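Local coordinates for lipoxygenase (Cyanothece sp., PDB 5EK8), which is a non-heme iron 9R-lipoxygenase that probably adds molecular oxygen to polyunsaturated fatty acids, at residues G411-N416 / P422-M427; L351-A356 / E503-N508; T286-H291 / P608-N613. All blocks are in the same frame, centred on the assembly; numbering follows the deposited sequence.

Contact 1 (G411-N416 / P422-M427). With NA (sodium ion), chain C.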
loop_
_atom_site.group_PDB
_atom_site.type_symbol
_atom_site.label_atom_id
_atom_site.label_comp_id
_atom_site.label_asym_id
_atom_site.label_seq_id
_atom_site.Cartn_x
_atom_site.Cartn_y
_atom_site.Cartn_z
ATOM N N GLY A 411 14.036 8.862 5.565
ATOM C CA GLY A 411 13.357 7.619 5.232
ATOM C C GLY A 411 14.309 6.482 4.911
ATOM O O GLY A 411 15.365 6.698 4.318
ATOM N N LEU A 412 13.934 5.265 5.297
ATOM C CA LEU A 412 14.819 4.112 5.152
ATOM C C LEU A 412 15.217 3.816 3.705
ATOM O O LEU A 412 16.386 3.579 3.427
ATOM C CB LEU A 412 14.176 2.860 5.747
ATOM C CG LEU A 412 15.184 1.730 5.988
ATOM C CD1 LEU A 412 15.892 1.906 7.336
ATOM C CD2 LEU A 412 14.505 0.376 5.913
ATOM N N PHE A 413 14.250 3.820 2.792
ATOM C CA PHE A 413 14.521 3.450 1.403
ATOM C C PHE A 413 15.434 4.468 0.717
ATOM O O PHE A 413 16.243 4.110 -0.137
ATOM C CB PHE A 413 13.213 3.301 0.620
ATOM C CG PHE A 413 12.322 2.203 1.126
ATOM C CD1 PHE A 413 12.822 1.202 1.940
ATOM C CD2 PHE A 413 10.981 2.170 0.781
ATOM C CE1 PHE A 413 12.001 0.190 2.405
ATOM C CE2 PHE A 413 10.152 1.162 1.242
ATOM C CZ PHE A 413 10.664 0.171 2.055
ATOM N N VAL A 414 15.305 5.735 1.097
ATOM C CA VAL A 414 16.183 6.779 0.583
ATOM C C VAL A 414 17.570 6.694 1.214
ATOM O O VAL A 414 18.569 6.513 0.516
ATOM C CB VAL A 414 15.599 8.182 0.843
ATOM C CG1 VAL A 414 16.594 9.260 0.431
ATOM C CG2 VAL A 414 14.265 8.354 0.117
ATOM N N THR A 415 17.610 6.825 2.538
ATOM C CA THR A 415 18.847 6.793 3.319
ATOM C C THR A 415 19.708 5.565 3.033
ATOM O O THR A 415 20.881 5.688 2.687
ATOM C CB THR A 415 18.543 6.837 4.838
ATOM O OG1 THR A 415 18.052 8.134 5.198
ATOM C CG2 THR A 415 19.794 6.539 5.653
ATOM N N ASN A 416 19.114 4.386 3.186
ATOM C CA ASN A 416 19.837 3.127 3.039
ATOM C C ASN A 416 19.986 2.707 1.581
ATOM O O ASN A 416 20.862 1.909 1.248
ATOM C CB ASN A 416 19.134 2.012 3.827
ATOM C CG ASN A 416 19.383 2.094 5.327
ATOM O OD1 ASN A 416 19.987 3.038 5.827
ATOM N ND2 ASN A 416 18.902 1.099 6.047
ATOM N N PRO A 422 15.520 12.189 -5.129
ATOM C CA PRO A 422 15.037 12.297 -6.514
ATOM C C PRO A 422 15.148 11.002 -7.325
ATOM O O PRO A 422 14.267 10.735 -8.140
ATOM C CB PRO A 422 15.937 13.383 -7.110
ATOM C CG PRO A 422 16.254 14.257 -5.957
ATOM C CD PRO A 422 16.382 13.337 -4.771
ATOM N N GLY A 423 16.192 10.208 -7.096
ATOM C CA GLY A 423 16.360 8.951 -7.805
ATOM C C GLY A 423 15.276 7.944 -7.468
ATOM O O GLY A 423 14.601 7.401 -8.354
ATOM N N PHE A 424 15.116 7.691 -6.175
ATOM C CA PHE A 424 14.096 6.778 -5.674
ATOM C C PHE A 424 12.699 7.183 -6.158
ATOM O O PHE A 424 11.912 6.358 -6.673
ATOM C CB PHE A 424 14.140 6.740 -4.142
ATOM C CG PHE A 424 12.993 6.001 -3.529
ATOM C CD1 PHE A 424 13.038 4.625 -3.389
ATOM C CD2 PHE A 424 11.855 6.680 -3.120
ATOM C CE1 PHE A 424 11.977 3.943 -2.844
ATOM C CE2 PHE A 424 10.795 6.005 -2.580
ATOM C CZ PHE A 424 10.852 4.633 -2.437
ATOM N N LEU A 425 12.404 8.467 -5.979
ATOM C CA LEU A 425 11.155 9.043 -6.454
ATOM C C LEU A 425 10.981 8.775 -7.939
ATOM O O LEU A 425 9.910 8.373 -8.382
ATOM C CB LEU A 425 11.111 10.546 -6.194
ATOM C CG LEU A 425 9.776 11.195 -6.553
ATOM C CD1 LEU A 425 8.669 10.621 -5.676
ATOM C CD2 LEU A 425 9.868 12.719 -6.428
ATOM N N GLN A 426 12.049 8.979 -8.700
ATOM C CA GLN A 426 11.980 8.791 -10.140
ATOM C C GLN A 426 11.645 7.347 -10.497
ATOM O O GLN A 426 10.889 7.107 -11.438
ATOM C CB GLN A 426 13.284 9.203 -10.806
ATOM C CG GLN A 426 13.270 9.056 -12.311
ATOM C CD GLN A 426 14.598 9.428 -12.913
ATOM O OE1 GLN A 426 15.189 10.444 -12.549
ATOM N NE2 GLN A 426 15.091 8.597 -13.827
ATOM N N MET A 427 12.193 6.391 -9.745
ATOM C CA MET A 427 11.818 4.990 -9.945
ATOM C C MET A 427 10.313 4.855 -9.785
ATOM O O MET A 427 9.612 4.258 -10.634
ATOM C CB MET A 427 12.531 4.065 -8.955
ATOM C CG MET A 427 14.037 3.973 -9.122
ATOM S SD MET A 427 14.788 2.848 -7.921
ATOM C CE MET A 427 14.137 1.274 -8.475
HETATM NA NA NA C . 20.742 7.390 -0.193
#

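Contact 2 (L351-A356 / E503-N508)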
loop_
_atom_site.group_PDB
_atom_site.type_symbol
_atom_site.label_atom_id
_atom_site.label_comp_id
_atom_site.label_asym_id
_atom_site.label_seq_id
_atom_site.Cartn_x
_atom_site.Cartn_y
_atom_site.Cartn_z
ATOM N N LEU A 351 16.946 -6.171 -3.719
ATOM C CA LEU A 351 16.236 -5.797 -2.503
ATOM C C LEU A 351 15.811 -4.337 -2.573
ATOM O O LEU A 351 14.677 -3.995 -2.236
ATOM C CB LEU A 351 17.090 -6.035 -1.255
ATOM C CG LEU A 351 16.334 -5.854 0.067
ATOM C CD1 LEU A 351 15.515 -7.084 0.369
ATOM C CD2 LEU A 351 17.274 -5.547 1.221
ATOM N N PHE A 352 16.722 -3.471 -3.009
ATOM C CA PHE A 352 16.370 -2.066 -3.168
ATOM C C PHE A 352 15.297 -1.894 -4.244
ATOM O O PHE A 352 14.315 -1.169 -4.037
ATOM C CB PHE A 352 17.592 -1.215 -3.506
ATOM C CG PHE A 352 17.255 0.219 -3.802
ATOM C CD1 PHE A 352 16.748 1.042 -2.807
ATOM C CD2 PHE A 352 17.426 0.740 -5.076
ATOM C CE1 PHE A 352 16.427 2.360 -3.072
ATOM C CE2 PHE A 352 17.107 2.058 -5.349
ATOM C CZ PHE A 352 16.607 2.870 -4.342
ATOM N N ASP A 353 15.473 -2.563 -5.381
ATOM C CA ASP A 353 14.466 -2.523 -6.435
ATOM C C ASP A 353 13.136 -3.052 -5.918
ATOM O O ASP A 353 12.074 -2.501 -6.210
ATOM C CB ASP A 353 14.908 -3.340 -7.648
ATOM C CG ASP A 353 13.841 -3.410 -8.719
ATOM O OD1 ASP A 353 13.145 -4.439 -8.815
ATOM O OD2 ASP A 353 13.685 -2.425 -9.461
ATOM N N GLY A 354 13.213 -4.131 -5.143
ATOM C CA GLY A 354 12.038 -4.756 -4.572
ATOM C C GLY A 354 11.278 -3.828 -3.650
ATOM O O GLY A 354 10.054 -3.802 -3.668
ATOM N N GLU A 355 11.999 -3.060 -2.842
ATOM C CA GLU A 355 11.343 -2.134 -1.929
ATOM C C GLU A 355 10.763 -0.929 -2.655
ATOM O O GLU A 355 9.631 -0.534 -2.387
ATOM C CB GLU A 355 12.306 -1.664 -0.835
ATOM C CG GLU A 355 12.616 -2.714 0.218
ATOM C CD GLU A 355 11.450 -2.989 1.160
ATOM O OE1 GLU A 355 11.715 -3.352 2.327
ATOM O OE2 GLU A 355 10.277 -2.848 0.743
ATOM N N ALA A 356 11.544 -0.342 -3.558
ATOM C CA ALA A 356 11.081 0.799 -4.352
ATOM C C ALA A 356 9.896 0.438 -5.245
ATOM O O ALA A 356 8.793 0.949 -5.060
ATOM C CB ALA A 356 12.216 1.349 -5.201
ATOM N N GLU A 503 10.192 3.357 -18.870
ATOM C CA GLU A 503 11.591 3.705 -19.048
ATOM C C GLU A 503 12.321 3.478 -17.730
ATOM O O GLU A 503 11.695 3.352 -16.677
ATOM C CB GLU A 503 11.744 5.155 -19.518
ATOM C CG GLU A 503 11.078 6.190 -18.626
ATOM C CD GLU A 503 11.234 7.610 -19.161
ATOM O OE1 GLU A 503 12.046 8.373 -18.594
ATOM O OE2 GLU A 503 10.546 7.960 -20.148
ATOM N N GLY A 504 13.644 3.412 -17.791
ATOM C CA GLY A 504 14.439 3.199 -16.599
ATOM C C GLY A 504 14.754 1.736 -16.363
ATOM O O GLY A 504 14.967 0.974 -17.305
ATOM N N ILE A 505 14.765 1.346 -15.092
ATOM C CA ILE A 505 15.228 0.023 -14.686
ATOM C C ILE A 505 14.305 -1.113 -15.142
ATOM O O ILE A 505 14.758 -2.240 -15.351
ATOM C CB ILE A 505 15.409 -0.049 -13.142
ATOM C CG1 ILE A 505 16.128 -1.341 -12.743
ATOM C CG2 ILE A 505 14.071 0.102 -12.411
ATOM C CD1 ILE A 505 16.534 -1.381 -11.307
ATOM N N MET A 506 13.019 -0.820 -15.315
ATOM C CA MET A 506 12.054 -1.859 -15.674
ATOM C C MET A 506 11.786 -1.917 -17.175
ATOM O O MET A 506 10.875 -2.617 -17.624
ATOM C CB MET A 506 10.736 -1.660 -14.918
ATOM C CG MET A 506 10.854 -1.840 -13.411
ATOM S SD MET A 506 11.871 -3.257 -12.955
ATOM C CE MET A 506 10.920 -4.605 -13.653
ATOM N N ALA A 507 12.583 -1.188 -17.948
ATOM C CA ALA A 507 12.455 -1.213 -19.398
ATOM C C ALA A 507 13.515 -2.127 -19.997
ATOM O O ALA A 507 14.693 -2.031 -19.659
ATOM C CB ALA A 507 12.562 0.194 -19.973
ATOM N N ASN A 508 13.085 -3.025 -20.875
ATOM C CA ASN A 508 13.995 -3.953 -21.531
ATOM C C ASN A 508 14.699 -3.306 -22.722
ATOM O O ASN A 508 14.056 -2.811 -23.652
ATOM C CB ASN A 508 13.245 -5.208 -21.974
ATOM C CG ASN A 508 14.159 -6.244 -22.598
ATOM O OD1 ASN A 508 15.379 -6.191 -22.442
ATOM N ND2 ASN A 508 13.570 -7.199 -23.308
#

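Contact 3 (T286-H291 / P608-N613)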
loop_
_atom_site.group_PDB
_atom_site.type_symbol
_atom_site.label_atom_id
_atom_site.label_comp_id
_atom_site.label_asym_id
_atom_site.label_seq_id
_atom_site.Cartn_x
_atom_site.Cartn_y
_atom_site.Cartn_z
ATOM N N THR A 286 26.166 9.980 -2.416
ATOM C CA THR A 286 27.618 10.039 -2.287
ATOM C C THR A 286 28.215 8.877 -1.488
ATOM O O THR A 286 29.402 8.581 -1.622
ATOM C CB THR A 286 28.058 11.353 -1.628
ATOM O OG1 THR A 286 27.462 11.456 -0.329
ATOM C CG2 THR A 286 27.633 12.539 -2.477
ATOM N N GLU A 287 27.404 8.218 -0.667
ATOM C CA GLU A 287 27.919 7.188 0.234
ATOM C C GLU A 287 28.034 5.810 -0.425
ATOM O O GLU A 287 29.085 5.171 -0.367
ATOM C CB GLU A 287 27.038 7.077 1.486
ATOM C CG GLU A 287 26.872 8.368 2.279
ATOM C CD GLU A 287 25.640 9.164 1.866
ATOM O OE1 GLU A 287 24.545 8.567 1.759
ATOM O OE2 GLU A 287 25.768 10.388 1.649
ATOM N N HIS A 288 26.952 5.353 -1.048
ATOM C CA HIS A 288 26.877 3.973 -1.516
ATOM C C HIS A 288 27.337 3.788 -2.959
ATOM O O HIS A 288 27.429 4.744 -3.729
ATOM C CB HIS A 288 25.446 3.448 -1.375
ATOM C CG HIS A 288 24.819 3.744 -0.048
ATOM N ND1 HIS A 288 23.898 4.752 0.129
ATOM C CD2 HIS A 288 24.986 3.166 1.165
ATOM C CE1 HIS A 288 23.521 4.782 1.396
ATOM N NE2 HIS A 288 24.167 3.831 2.045
ATOM N N ASP A 289 27.620 2.539 -3.309
ATOM C CA ASP A 289 27.951 2.175 -4.674
ATOM C C ASP A 289 26.682 1.873 -5.461
ATOM O O ASP A 289 25.623 1.640 -4.878
ATOM C CB ASP A 289 28.887 0.965 -4.697
ATOM C CG ASP A 289 30.237 1.256 -4.074
ATOM O OD1 ASP A 289 30.603 2.443 -3.949
ATOM O OD2 ASP A 289 30.935 0.289 -3.710
ATOM N N LEU A 290 26.800 1.880 -6.788
ATOM C CA LEU A 290 25.696 1.511 -7.673
ATOM C C LEU A 290 26.157 0.467 -8.678
ATOM O O LEU A 290 27.205 0.626 -9.306
ATOM C CB LEU A 290 25.158 2.733 -8.415
ATOM C CG LEU A 290 23.727 3.189 -8.134
ATOM C CD1 LEU A 290 23.293 4.202 -9.184
ATOM C CD2 LEU A 290 22.779 2.006 -8.093
ATOM N N HIS A 291 25.376 -0.596 -8.840
ATOM C CA HIS A 291 25.770 -1.668 -9.747
ATOM C C HIS A 291 24.696 -2.033 -10.768
ATOM O O HIS A 291 23.597 -2.465 -10.415
ATOM C CB HIS A 291 26.155 -2.917 -8.951
ATOM C CG HIS A 291 27.177 -2.663 -7.887
ATOM N ND1 HIS A 291 28.520 -2.515 -8.164
ATOM C CD2 HIS A 291 27.051 -2.526 -6.546
ATOM C CE1 HIS A 291 29.176 -2.297 -7.038
ATOM N NE2 HIS A 291 28.308 -2.294 -6.043
ATOM N N PRO A 608 27.047 1.082 11.092
ATOM C CA PRO A 608 26.241 0.616 12.231
ATOM C C PRO A 608 24.809 1.160 12.285
ATOM O O PRO A 608 23.871 0.381 12.472
ATOM C CB PRO A 608 27.045 1.109 13.434
ATOM C CG PRO A 608 28.453 1.038 12.973
ATOM C CD PRO A 608 28.432 1.382 11.502
ATOM N N ILE A 609 24.644 2.467 12.105
ATOM C CA ILE A 609 23.331 3.089 12.246
ATOM C C ILE A 609 22.388 2.691 11.089
ATOM O O ILE A 609 21.184 2.439 11.294
ATOM C CB ILE A 609 23.477 4.623 12.366
ATOM C CG1 ILE A 609 22.128 5.286 12.625
ATOM C CG2 ILE A 609 24.175 5.201 11.163
ATOM C CD1 ILE A 609 22.244 6.542 13.472
ATOM N N GLU A 610 22.945 2.574 9.888
ATOM C CA GLU A 610 22.181 2.078 8.749
ATOM C C GLU A 610 21.796 0.616 8.943
ATOM O O GLU A 610 20.692 0.204 8.589
ATOM C CB GLU A 610 22.969 2.231 7.451
ATOM C CG GLU A 610 22.987 3.639 6.889
ATOM C CD GLU A 610 23.581 3.696 5.494
ATOM O OE1 GLU A 610 23.304 4.676 4.770
ATOM O OE2 GLU A 610 24.323 2.760 5.126
ATOM N N ALA A 611 22.719 -0.163 9.501
ATOM C CA ALA A 611 22.499 -1.590 9.723
ATOM C C ALA A 611 21.372 -1.833 10.723
ATOM O O ALA A 611 20.395 -2.562 10.452
ATOM C CB ALA A 611 23.778 -2.245 10.204
ATOM N N THR A 612 21.513 -1.210 11.887
ATOM C CA THR A 612 20.521 -1.373 12.930
ATOM C C THR A 612 19.168 -0.863 12.453
ATOM O O THR A 612 18.151 -1.493 12.721
ATOM C CB THR A 612 20.926 -0.664 14.243
ATOM O OG1 THR A 612 19.899 -0.857 15.225
ATOM C CG2 THR A 612 21.159 0.822 14.037
ATOM N N ASN A 613 19.151 0.249 11.720
ATOM C CA ASN A 613 17.879 0.750 11.211
ATOM C C ASN A 613 17.261 -0.196 10.183
ATOM O O ASN A 613 16.041 -0.373 10.155
ATOM C CB ASN A 613 18.051 2.147 10.622
ATOM C CG ASN A 613 18.081 3.219 11.690
ATOM O OD1 ASN A 613 17.038 3.732 12.102
ATOM N ND2 ASN A 613 19.277 3.549 12.163
#

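Contact 1 (G411-N416 / P422-M427)
Phe413 and Phe424 meet between the short helix 412-415 and the start of helix 421-432. The closest approach is made by a methylene, with Phe413 CB 3.7 Å from Phe424 CE1. Phe424 CZ lies at the edge of the Phe413 ring, near its plane, 4.1 Å from Phe413 CD2. The following residue, Val414, adds a looser touch, its CG2 4.4 Å from Phe424 CD2. Phe424 reaches across because its CG is anti to the backbone N (chi1 171°), which places the ring against Phe413 CB, whereas the Phe413 ring leads away from Phe424 and lies against Glu355. Beyond this pair, Ala356 of helix 337-377 and Val406 also pack on Phe424, and the Phe413 side chain is about 4 Å from that of the iron ligand His359. On the backbone side, Gly411 holds the N-cap position and its O receives Thr415 N at 2.9 Å. The carbonyl of Val414 binds the sodium ion, Val414 O lying 2.5 Å from it, and Gly417 O, Leu419 O and Asp285 OD1 are its other protein ligands. With apolar side chains meeting the neighbouring helix and a main-chain oxygen on the cation, helix 412-415 thus links apolar packing beside the iron ligand His359 to an oxygen-lined sodium site.

Contact 2 (L351-A356 / E503-N508)
Asp353 and Ile505 reach for each other with extended first torsions: Asp353 CG is anti to the backbone N (chi1 176°), and Ile505 CG1 is likewise (chi1 -170°). The arrangement sets a type I beta turn, Gly504 to Ala507, against the long helix 337-377, which carries the iron ligands His359 and His364 and includes a wider pi-type turn at 354-356. The carboxylate oxygen Asp353 OD2 rests on the aliphatic branches of the turn, 3.6 Å from Ile505 CD1 and 3.9 Å from Ile505 CG2. Met506, bent at both chi2 and chi3, brings its sulfur in as well, with SD 4.0 Å from Asp353 OD2. This is van der Waals contact, and the acid finds its polar partner in another loop, where Asp353 OD1 is hydrogen-bonded to Asn259 ND2. Phe277 of strand 272-277 touches both Asp353 and Ile505, and Met506 also packs on Val431 of helix 421-432. Two residues further along the helix is Glu355, whose OE2 is hydrogen-bonded to His359 ND1; it probably helps orient that iron ligand as a second-shell group. The turn begins at Gly504, whose backbone angles would bring a CB up against the carbonyl O of Glu503. Tyr282 OH holds Ile505 N, and a bond of 3.3 Å from Ala507 N to Gly504 O closes the turn.

Contact 3 (T286-H291 / P608-N613)
His288 and Glu610 come from opposite directions and meet through ring edge and carboxylate, the two flat groups only 13° from coplanar. His288 NE2 donates to Glu610 OE1 at 3.0 Å, with a bent N-H...O angle of 136°; OE1 receives it on its syn lone pair, close to the plane of the imidazole. A second, weak branch runs from His288 NE2 to Glu610 OE2 at 3.3 Å, straighter at 164°, so one N-H is shared between both oxygens. Glu610 can span the gap because its chain is extended beyond CG. The other ring nitrogen is satisfied too: His288 ND1 is hydrogen-bonded to Asp285 OD1, which also binds the sodium ion. Held at both nitrogens, the ring is fixed in rotation, while Glu287 CB covers one face, 4.1 Å above its centre. The two carboxylates may favour protonation of the imidazole, whereas the sodium ion, about 4 Å from the His288 side chain, would probably oppose it. With an alanine at Glu610, the His288 NE2 donor is likely to lose both its carboxylate acceptors, and a gap would probably open between loop and helix. The backbone polar atoms also have partners. Glu610 N bonds Asp607 OD2 and Glu610 O takes Asn416 ND2, while His288 O accepts from Lys284 NZ. The His288-Glu610 bond joins the loop before strand 291-300 to the first turn of helix 608-623. The pair is a His-carboxylate hydrogen bond, with Asp285 linking the histidine to the sodium site.

How the contacts relate
All three contacts bury the residues that touch, but contacts 1 and 2 lie about 17 Å from the centre of the chain and contact 3 about 25 Å. Contact 1 stands between the others. Its interface with contact 2, on helix 337-377, is mainly apolar, as where Phe424 CE1 meets Ala356 CB and Met427 SD meets Phe352 CE2. Toward contact 3 the sodium site intervenes: Val414 O binds the ion, and Asp285, a fellow ligand, bonds His288 ND1. Chemistry follows place: hydrocarbon near the iron in contact 1, an acid with one oxygen against aliphatic atoms and the other bonded to Asn259 in contact 2, and direct hydrogen bonding in contact 3. Contacts 2 and 3 do not touch.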